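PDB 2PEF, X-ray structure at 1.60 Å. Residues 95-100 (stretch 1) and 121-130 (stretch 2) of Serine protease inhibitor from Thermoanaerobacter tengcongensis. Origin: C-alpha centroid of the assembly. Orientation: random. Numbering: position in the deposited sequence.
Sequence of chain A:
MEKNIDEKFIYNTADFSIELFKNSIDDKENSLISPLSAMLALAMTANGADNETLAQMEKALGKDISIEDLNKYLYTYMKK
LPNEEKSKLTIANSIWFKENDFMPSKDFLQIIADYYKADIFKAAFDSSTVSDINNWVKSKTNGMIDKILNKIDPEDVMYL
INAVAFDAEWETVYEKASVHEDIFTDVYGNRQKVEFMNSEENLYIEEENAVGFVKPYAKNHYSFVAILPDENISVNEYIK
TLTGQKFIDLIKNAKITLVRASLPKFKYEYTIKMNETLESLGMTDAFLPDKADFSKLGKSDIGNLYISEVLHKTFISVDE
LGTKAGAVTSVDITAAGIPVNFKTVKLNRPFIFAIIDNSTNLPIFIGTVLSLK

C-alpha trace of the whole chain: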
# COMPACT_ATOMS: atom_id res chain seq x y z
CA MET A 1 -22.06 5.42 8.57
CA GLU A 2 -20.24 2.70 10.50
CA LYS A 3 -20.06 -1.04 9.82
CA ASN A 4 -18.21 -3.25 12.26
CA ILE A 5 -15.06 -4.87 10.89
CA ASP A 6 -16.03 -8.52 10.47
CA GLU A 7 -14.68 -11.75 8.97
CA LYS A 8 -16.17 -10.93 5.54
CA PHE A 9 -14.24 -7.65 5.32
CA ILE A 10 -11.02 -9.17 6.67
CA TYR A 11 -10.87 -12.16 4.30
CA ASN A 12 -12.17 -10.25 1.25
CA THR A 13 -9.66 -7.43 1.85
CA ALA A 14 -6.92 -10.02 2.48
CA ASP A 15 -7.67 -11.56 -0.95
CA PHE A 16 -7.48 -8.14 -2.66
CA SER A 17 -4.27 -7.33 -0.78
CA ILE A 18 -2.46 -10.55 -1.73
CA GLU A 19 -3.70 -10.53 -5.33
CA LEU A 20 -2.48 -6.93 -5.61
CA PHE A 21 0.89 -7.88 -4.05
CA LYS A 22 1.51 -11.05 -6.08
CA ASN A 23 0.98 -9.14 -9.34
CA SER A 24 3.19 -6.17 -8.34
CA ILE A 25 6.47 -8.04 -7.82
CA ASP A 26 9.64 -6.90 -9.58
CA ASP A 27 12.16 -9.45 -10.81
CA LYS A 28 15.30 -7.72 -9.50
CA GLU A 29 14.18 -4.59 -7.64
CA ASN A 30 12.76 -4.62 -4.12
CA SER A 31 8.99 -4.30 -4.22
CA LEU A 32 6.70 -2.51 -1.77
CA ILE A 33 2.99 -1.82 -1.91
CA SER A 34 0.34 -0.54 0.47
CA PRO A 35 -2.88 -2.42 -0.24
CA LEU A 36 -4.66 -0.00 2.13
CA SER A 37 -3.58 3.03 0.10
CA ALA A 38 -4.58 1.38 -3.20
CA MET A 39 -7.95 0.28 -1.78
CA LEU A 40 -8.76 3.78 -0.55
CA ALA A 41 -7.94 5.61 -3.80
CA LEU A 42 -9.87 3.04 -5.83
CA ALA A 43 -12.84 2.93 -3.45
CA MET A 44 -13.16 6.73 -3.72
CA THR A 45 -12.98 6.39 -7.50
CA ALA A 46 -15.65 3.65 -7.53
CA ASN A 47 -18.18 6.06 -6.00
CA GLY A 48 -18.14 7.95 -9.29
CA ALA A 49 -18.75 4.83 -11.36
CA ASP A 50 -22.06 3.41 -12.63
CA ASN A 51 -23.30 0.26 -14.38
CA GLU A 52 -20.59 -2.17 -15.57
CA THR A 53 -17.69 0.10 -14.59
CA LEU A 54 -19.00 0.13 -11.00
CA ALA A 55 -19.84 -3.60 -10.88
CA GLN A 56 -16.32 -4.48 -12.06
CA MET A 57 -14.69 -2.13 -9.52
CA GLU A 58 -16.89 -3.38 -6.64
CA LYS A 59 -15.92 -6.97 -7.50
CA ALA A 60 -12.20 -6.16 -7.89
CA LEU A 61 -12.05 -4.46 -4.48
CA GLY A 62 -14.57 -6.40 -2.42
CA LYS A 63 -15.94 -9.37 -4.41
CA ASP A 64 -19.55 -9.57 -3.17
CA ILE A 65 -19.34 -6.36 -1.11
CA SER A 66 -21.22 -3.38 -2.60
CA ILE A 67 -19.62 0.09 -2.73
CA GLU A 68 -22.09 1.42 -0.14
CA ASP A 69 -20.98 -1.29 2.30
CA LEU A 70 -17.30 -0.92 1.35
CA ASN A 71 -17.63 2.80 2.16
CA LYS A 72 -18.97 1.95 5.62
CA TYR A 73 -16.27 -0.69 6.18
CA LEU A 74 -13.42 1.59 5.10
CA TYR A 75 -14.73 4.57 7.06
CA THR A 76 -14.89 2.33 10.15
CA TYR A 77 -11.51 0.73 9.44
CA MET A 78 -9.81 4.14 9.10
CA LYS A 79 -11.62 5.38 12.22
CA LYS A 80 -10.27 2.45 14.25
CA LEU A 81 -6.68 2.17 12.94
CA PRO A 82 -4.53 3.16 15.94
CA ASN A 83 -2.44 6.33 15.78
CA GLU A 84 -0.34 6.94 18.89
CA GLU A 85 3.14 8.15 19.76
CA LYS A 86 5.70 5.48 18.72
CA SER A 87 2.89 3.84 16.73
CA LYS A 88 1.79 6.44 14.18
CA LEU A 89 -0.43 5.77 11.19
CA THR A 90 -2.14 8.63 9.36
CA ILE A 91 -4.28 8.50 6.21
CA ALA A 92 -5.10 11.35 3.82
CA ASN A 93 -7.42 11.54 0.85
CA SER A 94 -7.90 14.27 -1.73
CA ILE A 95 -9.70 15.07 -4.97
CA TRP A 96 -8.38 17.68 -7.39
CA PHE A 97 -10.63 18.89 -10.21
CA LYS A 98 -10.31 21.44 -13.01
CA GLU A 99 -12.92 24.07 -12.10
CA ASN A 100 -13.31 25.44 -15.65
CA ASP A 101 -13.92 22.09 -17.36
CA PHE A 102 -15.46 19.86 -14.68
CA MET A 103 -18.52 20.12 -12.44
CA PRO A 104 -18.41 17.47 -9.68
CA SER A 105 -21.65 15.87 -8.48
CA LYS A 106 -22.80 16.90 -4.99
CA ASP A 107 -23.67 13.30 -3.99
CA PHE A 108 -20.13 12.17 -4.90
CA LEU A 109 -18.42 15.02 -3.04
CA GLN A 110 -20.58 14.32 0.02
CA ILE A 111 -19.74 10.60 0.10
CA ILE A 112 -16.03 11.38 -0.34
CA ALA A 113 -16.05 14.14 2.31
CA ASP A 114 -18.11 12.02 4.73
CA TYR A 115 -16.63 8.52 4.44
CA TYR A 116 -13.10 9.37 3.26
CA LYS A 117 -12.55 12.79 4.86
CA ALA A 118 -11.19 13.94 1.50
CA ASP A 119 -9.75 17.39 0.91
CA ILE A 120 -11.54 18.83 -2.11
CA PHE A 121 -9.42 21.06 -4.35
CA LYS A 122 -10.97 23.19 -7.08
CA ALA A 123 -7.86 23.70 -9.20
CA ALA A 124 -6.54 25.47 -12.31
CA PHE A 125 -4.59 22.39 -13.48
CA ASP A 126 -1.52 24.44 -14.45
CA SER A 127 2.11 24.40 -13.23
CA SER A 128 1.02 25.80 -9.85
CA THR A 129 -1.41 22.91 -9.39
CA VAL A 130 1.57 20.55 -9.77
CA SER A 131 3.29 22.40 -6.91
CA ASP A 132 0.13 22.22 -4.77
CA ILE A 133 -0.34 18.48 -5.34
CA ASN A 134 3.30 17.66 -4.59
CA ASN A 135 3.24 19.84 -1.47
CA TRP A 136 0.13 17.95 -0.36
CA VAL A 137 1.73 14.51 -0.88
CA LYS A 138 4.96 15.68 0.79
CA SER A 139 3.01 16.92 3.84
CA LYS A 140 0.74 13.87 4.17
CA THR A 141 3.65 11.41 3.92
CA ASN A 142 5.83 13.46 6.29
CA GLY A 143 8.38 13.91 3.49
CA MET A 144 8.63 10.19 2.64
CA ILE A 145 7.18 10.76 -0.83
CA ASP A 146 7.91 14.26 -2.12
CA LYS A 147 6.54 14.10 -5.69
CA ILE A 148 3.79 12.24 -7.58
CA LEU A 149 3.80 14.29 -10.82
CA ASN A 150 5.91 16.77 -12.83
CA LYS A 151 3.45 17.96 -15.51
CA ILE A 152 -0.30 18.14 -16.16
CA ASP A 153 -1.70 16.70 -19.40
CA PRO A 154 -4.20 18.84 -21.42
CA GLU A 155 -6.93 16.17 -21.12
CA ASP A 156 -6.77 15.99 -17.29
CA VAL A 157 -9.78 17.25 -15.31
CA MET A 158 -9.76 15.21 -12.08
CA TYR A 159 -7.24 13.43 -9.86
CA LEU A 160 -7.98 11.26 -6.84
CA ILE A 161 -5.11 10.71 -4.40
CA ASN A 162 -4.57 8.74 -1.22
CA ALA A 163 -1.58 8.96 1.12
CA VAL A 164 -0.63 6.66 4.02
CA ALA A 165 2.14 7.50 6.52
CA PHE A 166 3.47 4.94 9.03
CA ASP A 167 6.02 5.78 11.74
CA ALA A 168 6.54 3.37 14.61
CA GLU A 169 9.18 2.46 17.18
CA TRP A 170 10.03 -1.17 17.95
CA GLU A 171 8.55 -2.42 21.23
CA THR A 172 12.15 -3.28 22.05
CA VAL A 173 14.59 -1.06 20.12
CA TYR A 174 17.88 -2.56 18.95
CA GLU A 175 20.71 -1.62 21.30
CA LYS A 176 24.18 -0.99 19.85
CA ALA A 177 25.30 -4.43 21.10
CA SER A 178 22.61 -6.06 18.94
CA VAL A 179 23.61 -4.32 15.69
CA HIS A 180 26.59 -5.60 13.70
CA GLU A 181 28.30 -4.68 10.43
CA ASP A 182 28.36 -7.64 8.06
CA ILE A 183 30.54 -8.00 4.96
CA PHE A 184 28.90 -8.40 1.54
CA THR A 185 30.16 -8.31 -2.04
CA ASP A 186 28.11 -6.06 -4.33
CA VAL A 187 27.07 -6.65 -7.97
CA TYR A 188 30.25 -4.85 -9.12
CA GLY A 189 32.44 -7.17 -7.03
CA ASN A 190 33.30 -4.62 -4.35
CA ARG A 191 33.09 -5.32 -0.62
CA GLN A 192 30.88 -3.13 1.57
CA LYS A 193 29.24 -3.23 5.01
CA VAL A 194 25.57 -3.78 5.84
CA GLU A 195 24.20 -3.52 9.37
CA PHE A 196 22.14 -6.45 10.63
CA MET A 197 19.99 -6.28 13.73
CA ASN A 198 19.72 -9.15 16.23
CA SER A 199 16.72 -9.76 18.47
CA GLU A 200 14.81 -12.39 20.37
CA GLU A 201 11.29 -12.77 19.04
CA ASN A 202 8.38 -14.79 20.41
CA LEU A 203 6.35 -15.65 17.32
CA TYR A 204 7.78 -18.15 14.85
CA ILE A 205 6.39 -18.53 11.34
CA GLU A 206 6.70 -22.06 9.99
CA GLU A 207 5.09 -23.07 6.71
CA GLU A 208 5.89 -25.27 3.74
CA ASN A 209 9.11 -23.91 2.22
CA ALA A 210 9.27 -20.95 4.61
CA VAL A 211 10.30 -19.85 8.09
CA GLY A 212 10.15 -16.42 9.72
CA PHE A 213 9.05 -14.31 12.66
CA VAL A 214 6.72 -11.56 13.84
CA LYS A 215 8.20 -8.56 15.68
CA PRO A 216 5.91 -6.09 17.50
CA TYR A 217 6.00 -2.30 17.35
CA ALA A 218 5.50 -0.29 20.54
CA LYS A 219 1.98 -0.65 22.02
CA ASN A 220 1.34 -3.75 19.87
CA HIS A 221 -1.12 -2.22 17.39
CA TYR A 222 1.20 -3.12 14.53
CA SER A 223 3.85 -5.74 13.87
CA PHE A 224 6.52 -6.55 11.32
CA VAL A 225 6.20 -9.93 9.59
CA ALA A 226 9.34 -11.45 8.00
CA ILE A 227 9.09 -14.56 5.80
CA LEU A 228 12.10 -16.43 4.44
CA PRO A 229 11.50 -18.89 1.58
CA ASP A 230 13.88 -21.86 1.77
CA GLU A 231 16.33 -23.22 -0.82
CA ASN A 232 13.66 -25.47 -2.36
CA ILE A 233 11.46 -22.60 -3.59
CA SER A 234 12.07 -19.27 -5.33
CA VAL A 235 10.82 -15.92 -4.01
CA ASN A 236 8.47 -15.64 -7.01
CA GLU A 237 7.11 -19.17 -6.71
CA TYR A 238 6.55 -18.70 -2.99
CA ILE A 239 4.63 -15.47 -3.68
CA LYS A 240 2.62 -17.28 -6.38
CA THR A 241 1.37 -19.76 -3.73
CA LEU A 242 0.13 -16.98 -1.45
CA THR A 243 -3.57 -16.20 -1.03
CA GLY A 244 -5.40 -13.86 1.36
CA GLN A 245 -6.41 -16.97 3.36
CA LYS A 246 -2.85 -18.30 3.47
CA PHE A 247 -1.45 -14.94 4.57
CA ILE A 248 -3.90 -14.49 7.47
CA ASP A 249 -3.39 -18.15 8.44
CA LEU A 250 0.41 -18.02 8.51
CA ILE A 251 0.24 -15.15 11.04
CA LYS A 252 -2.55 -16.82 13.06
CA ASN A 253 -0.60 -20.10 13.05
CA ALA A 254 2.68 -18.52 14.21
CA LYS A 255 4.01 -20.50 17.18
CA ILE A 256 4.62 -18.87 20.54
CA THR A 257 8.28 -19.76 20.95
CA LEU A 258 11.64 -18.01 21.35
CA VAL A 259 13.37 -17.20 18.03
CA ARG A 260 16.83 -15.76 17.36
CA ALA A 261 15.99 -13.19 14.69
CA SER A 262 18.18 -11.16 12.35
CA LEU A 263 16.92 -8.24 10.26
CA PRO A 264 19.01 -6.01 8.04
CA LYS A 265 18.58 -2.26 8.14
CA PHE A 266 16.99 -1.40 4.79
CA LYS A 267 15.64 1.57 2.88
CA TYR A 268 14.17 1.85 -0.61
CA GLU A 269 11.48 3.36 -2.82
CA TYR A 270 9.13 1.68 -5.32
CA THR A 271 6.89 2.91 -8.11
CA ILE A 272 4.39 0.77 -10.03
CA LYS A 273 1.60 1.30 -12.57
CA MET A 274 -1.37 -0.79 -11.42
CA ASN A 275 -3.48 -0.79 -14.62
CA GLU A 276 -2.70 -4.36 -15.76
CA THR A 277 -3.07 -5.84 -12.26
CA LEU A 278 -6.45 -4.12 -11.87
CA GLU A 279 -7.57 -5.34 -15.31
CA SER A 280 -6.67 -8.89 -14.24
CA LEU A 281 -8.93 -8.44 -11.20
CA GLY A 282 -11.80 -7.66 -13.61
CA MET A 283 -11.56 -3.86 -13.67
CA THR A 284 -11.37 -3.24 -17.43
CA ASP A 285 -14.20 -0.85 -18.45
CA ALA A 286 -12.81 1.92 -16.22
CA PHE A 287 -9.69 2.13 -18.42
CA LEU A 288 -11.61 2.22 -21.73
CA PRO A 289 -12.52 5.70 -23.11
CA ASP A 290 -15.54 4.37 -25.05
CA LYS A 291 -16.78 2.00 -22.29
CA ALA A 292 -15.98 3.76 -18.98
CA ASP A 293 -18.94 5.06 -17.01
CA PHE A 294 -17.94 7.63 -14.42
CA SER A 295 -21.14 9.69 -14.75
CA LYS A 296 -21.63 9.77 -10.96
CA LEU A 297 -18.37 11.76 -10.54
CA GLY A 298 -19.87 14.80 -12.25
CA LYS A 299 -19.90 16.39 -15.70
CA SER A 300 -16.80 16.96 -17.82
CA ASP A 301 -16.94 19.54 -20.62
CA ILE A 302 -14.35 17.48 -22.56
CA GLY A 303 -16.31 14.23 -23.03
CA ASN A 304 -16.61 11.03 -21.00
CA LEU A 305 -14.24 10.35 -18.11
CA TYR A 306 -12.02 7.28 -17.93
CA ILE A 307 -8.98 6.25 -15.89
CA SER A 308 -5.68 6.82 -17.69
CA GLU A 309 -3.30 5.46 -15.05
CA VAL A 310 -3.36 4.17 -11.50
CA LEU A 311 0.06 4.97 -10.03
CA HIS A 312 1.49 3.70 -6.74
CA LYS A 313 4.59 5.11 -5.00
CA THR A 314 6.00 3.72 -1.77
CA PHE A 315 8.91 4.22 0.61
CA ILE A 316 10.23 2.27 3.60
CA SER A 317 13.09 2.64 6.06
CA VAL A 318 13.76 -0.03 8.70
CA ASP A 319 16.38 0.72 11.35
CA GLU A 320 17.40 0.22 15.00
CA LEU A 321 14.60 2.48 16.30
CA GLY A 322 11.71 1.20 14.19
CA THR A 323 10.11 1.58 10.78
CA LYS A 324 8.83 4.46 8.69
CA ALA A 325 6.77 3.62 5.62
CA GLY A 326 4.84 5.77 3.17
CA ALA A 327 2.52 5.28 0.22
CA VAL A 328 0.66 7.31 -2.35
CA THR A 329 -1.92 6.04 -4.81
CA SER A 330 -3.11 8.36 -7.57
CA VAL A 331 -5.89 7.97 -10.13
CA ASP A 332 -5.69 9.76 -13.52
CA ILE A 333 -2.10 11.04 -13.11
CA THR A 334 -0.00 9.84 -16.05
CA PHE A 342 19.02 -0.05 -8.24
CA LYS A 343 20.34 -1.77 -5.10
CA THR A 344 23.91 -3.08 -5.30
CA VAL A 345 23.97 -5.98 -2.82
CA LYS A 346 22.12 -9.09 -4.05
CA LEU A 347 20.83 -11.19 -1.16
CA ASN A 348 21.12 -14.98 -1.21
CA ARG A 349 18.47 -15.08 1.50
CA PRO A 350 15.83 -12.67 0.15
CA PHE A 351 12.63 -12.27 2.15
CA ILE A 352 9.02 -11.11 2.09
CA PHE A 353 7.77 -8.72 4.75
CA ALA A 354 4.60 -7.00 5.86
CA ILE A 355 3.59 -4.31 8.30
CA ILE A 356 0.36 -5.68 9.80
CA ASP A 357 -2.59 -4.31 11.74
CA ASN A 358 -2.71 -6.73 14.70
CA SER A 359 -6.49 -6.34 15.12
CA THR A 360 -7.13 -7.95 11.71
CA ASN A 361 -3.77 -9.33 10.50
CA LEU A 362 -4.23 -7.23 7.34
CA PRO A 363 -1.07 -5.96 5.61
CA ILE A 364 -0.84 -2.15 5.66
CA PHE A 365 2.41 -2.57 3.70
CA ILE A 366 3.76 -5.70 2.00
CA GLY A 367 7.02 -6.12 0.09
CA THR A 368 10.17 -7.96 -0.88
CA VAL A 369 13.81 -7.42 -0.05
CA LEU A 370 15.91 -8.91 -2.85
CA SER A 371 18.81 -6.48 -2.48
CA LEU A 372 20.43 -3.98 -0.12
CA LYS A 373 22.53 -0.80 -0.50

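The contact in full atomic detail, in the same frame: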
# COMPACT_ATOMS: atom_id res chain seq x y z
N ILE A 95 -9.23 15.00 -3.59
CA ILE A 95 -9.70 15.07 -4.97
C ILE A 95 -9.26 16.43 -5.48
O ILE A 95 -9.32 17.43 -4.75
CB ILE A 95 -11.25 14.97 -5.08
CG1 ILE A 95 -11.83 13.90 -4.14
CG2 ILE A 95 -11.70 14.78 -6.54
CD1 ILE A 95 -11.45 12.46 -4.46
N TRP A 96 -8.78 16.45 -6.72
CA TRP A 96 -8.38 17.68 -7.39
C TRP A 96 -9.12 17.71 -8.72
O TRP A 96 -9.02 16.77 -9.51
CB TRP A 96 -6.86 17.68 -7.65
CG TRP A 96 -6.02 17.49 -6.41
CD1 TRP A 96 -5.84 16.33 -5.71
CD2 TRP A 96 -5.24 18.48 -5.75
NE1 TRP A 96 -5.01 16.54 -4.64
CE2 TRP A 96 -4.62 17.86 -4.64
CE3 TRP A 96 -5.00 19.85 -5.98
CZ2 TRP A 96 -3.77 18.55 -3.77
CZ3 TRP A 96 -4.16 20.53 -5.11
CH2 TRP A 96 -3.55 19.88 -4.02
N PHE A 97 -9.89 18.77 -8.95
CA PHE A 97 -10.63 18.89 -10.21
C PHE A 97 -10.46 20.25 -10.88
O PHE A 97 -10.31 21.27 -10.21
CB PHE A 97 -12.12 18.53 -10.03
CG PHE A 97 -12.89 19.51 -9.18
CD1 PHE A 97 -13.50 20.62 -9.75
CD2 PHE A 97 -13.02 19.30 -7.81
CE1 PHE A 97 -14.22 21.52 -8.97
CE2 PHE A 97 -13.74 20.20 -7.02
CZ PHE A 97 -14.34 21.31 -7.60
N LYS A 98 -10.47 20.24 -12.21
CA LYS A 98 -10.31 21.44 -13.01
C LYS A 98 -11.62 22.22 -13.09
O LYS A 98 -12.52 21.87 -13.85
CB LYS A 98 -9.81 21.09 -14.42
CG LYS A 98 -9.41 22.29 -15.25
CD LYS A 98 -8.85 21.85 -16.60
CE LYS A 98 -8.42 23.05 -17.42
NZ LYS A 98 -8.03 22.64 -18.80
N GLU A 99 -11.70 23.28 -12.29
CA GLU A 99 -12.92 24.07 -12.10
C GLU A 99 -13.60 24.56 -13.39
O GLU A 99 -14.83 24.60 -13.47
CB GLU A 99 -12.64 25.27 -11.19
N ASN A 100 -12.79 24.91 -14.39
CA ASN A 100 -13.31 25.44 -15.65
C ASN A 100 -13.99 24.38 -16.52
O ASN A 100 -14.93 24.69 -17.26
CB ASN A 100 -12.19 26.11 -16.45
CG ASN A 100 -11.79 27.47 -15.89
OD1 ASN A 100 -10.70 27.97 -16.17
ND2 ASN A 100 -12.68 28.08 -15.10
N PHE A 121 -10.12 19.94 -3.74
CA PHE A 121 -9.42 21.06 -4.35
C PHE A 121 -9.99 21.43 -5.71
O PHE A 121 -9.87 20.67 -6.67
CB PHE A 121 -7.93 20.74 -4.52
CG PHE A 121 -7.18 20.57 -3.23
CD1 PHE A 121 -7.07 19.31 -2.64
CD2 PHE A 121 -6.57 21.65 -2.62
CE1 PHE A 121 -6.36 19.14 -1.45
CE2 PHE A 121 -5.86 21.50 -1.42
CZ PHE A 121 -5.76 20.24 -0.84
N LYS A 122 -10.61 22.61 -5.79
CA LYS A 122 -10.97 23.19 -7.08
C LYS A 122 -9.72 23.86 -7.64
O LYS A 122 -9.22 24.85 -7.08
CB LYS A 122 -12.14 24.16 -6.96
CG LYS A 122 -12.08 25.10 -5.76
N ALA A 123 -9.19 23.32 -8.74
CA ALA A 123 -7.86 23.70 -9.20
C ALA A 123 -7.81 24.19 -10.65
O ALA A 123 -8.71 23.92 -11.44
CB ALA A 123 -6.89 22.54 -8.99
N ALA A 124 -6.75 24.93 -10.97
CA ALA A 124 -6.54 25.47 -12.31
C ALA A 124 -5.96 24.43 -13.27
O ALA A 124 -6.13 24.54 -14.49
CB ALA A 124 -5.64 26.69 -12.24
N PHE A 125 -5.28 23.43 -12.71
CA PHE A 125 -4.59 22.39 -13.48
C PHE A 125 -3.49 22.97 -14.38
O PHE A 125 -3.34 22.59 -15.54
CB PHE A 125 -5.58 21.50 -14.25
CG PHE A 125 -6.09 20.32 -13.45
CD1 PHE A 125 -6.69 20.50 -12.20
CD2 PHE A 125 -5.97 19.02 -13.94
CE1 PHE A 125 -7.16 19.42 -11.47
CE2 PHE A 125 -6.43 17.93 -13.21
CZ PHE A 125 -7.03 18.13 -11.97
N ASP A 126 -2.72 23.90 -13.81
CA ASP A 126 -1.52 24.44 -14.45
C ASP A 126 -0.28 24.02 -13.67
O ASP A 126 -0.34 23.10 -12.85
CB ASP A 126 -1.61 25.96 -14.62
CG ASP A 126 -1.96 26.70 -13.32
OD1 ASP A 126 -2.50 27.82 -13.43
OD2 ASP A 126 -1.71 26.17 -12.22
N SER A 127 0.84 24.71 -13.91
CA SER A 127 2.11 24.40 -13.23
C SER A 127 2.03 24.60 -11.72
O SER A 127 2.71 23.90 -10.96
CB SER A 127 3.26 25.22 -13.82
OG SER A 127 3.05 26.61 -13.64
N SER A 128 1.20 25.54 -11.28
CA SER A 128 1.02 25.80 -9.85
C SER A 128 0.22 24.71 -9.15
O SER A 128 0.41 24.46 -7.96
CB SER A 128 0.37 27.17 -9.63
OG SER A 128 1.26 28.20 -10.00
N THR A 129 -0.67 24.06 -9.90
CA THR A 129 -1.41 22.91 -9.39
C THR A 129 -0.46 21.74 -9.10
O THR A 129 -0.64 21.03 -8.11
CB THR A 129 -2.52 22.46 -10.36
OG1 THR A 129 -3.31 23.59 -10.75
CG2 THR A 129 -3.42 21.42 -9.71
N VAL A 130 0.53 21.55 -9.97
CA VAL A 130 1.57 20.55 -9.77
C VAL A 130 2.27 20.78 -8.43
O VAL A 130 2.45 19.85 -7.65
CB VAL A 130 2.61 20.55 -10.93
CG1 VAL A 130 3.78 19.63 -10.63
CG2 VAL A 130 1.95 20.14 -12.25
O HOH W 1 -5.04 22.17 -17.95
O HOH W 2 -8.88 25.95 -15.66

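How does stretch 2 begin its pairing with stretch 1? Phe 121 enters as the neighbour of Trp 96 in a parallel pair of strands, whose directions differ by 29°. Its backbone reaches to two residues that flank Trp 96, as parallel strands require: Phe 121 N donates to Ile 95 O at 2.8 Å, and Phe 97 N donates to Phe 121 O at 3.0 Å. Both bonds are nearly straight. Trp 96 itself adds a softer contact, its CA lying 3.4 Å from Phe 121 O with the hydrogen directed at the oxygen. Because Phe 121 and Trp 96 stand side by side, their side chains leave the same face of the sheet and their rings stack face to face. The Phe 121 ring and the six-membered ring of Trp 96 are only 6° from parallel, with centroids 3.7 Å apart, so two flat apolar surfaces cover each other.

What happens on the other face of the sheet at Lys 122? Here the partner is Phe 97, and the alternation of the strands puts both side chains on the face opposite the Trp 96 stack. Phe 97, with chi1 in the p well, lays its ring against the neighbouring strand: Lys 122 CA sits over the ring face in a CH-pi contact, and Lys 122 CB comes within 3.7 Å of Phe 97 CZ. The lysine is modelled only as far as CG, so the contact described is that of its backbone and the base of its side chain.

How does Ala 123 carry the ladder to its end? It repeats the pattern two residues on, Ala 123 N donating to Phe 97 O at 2.8 Å and Glu 99 N donating to Ala 123 O at 3.2 Å. Between these bonds lies its partner Lys 98, whose CA makes a CA-H...O contact of 3.3 Å with Ala 123 O. The small methyl group of Ala 123 points to the same face as Trp 96 and lies at the edge of the indole.

Why does the contact continue beyond the strand? Phe 125, with positive phi and psi, turns its side chain back toward stretch 1. Lys 98 CB packs over its ring face, while Phe 125 CZ approaches Trp 96 O edge-on at 3.4 Å. Lys 98 extends in an all-t conformation, and one water links Lys 98 NZ to Phe 125 O. Asp 126 then caps the helix, its OD2 accepting weak bonds from Ser 128 N and Thr 129 N, and Thr 129 CG2 lies 4.3 Å from Trp 96 CE3.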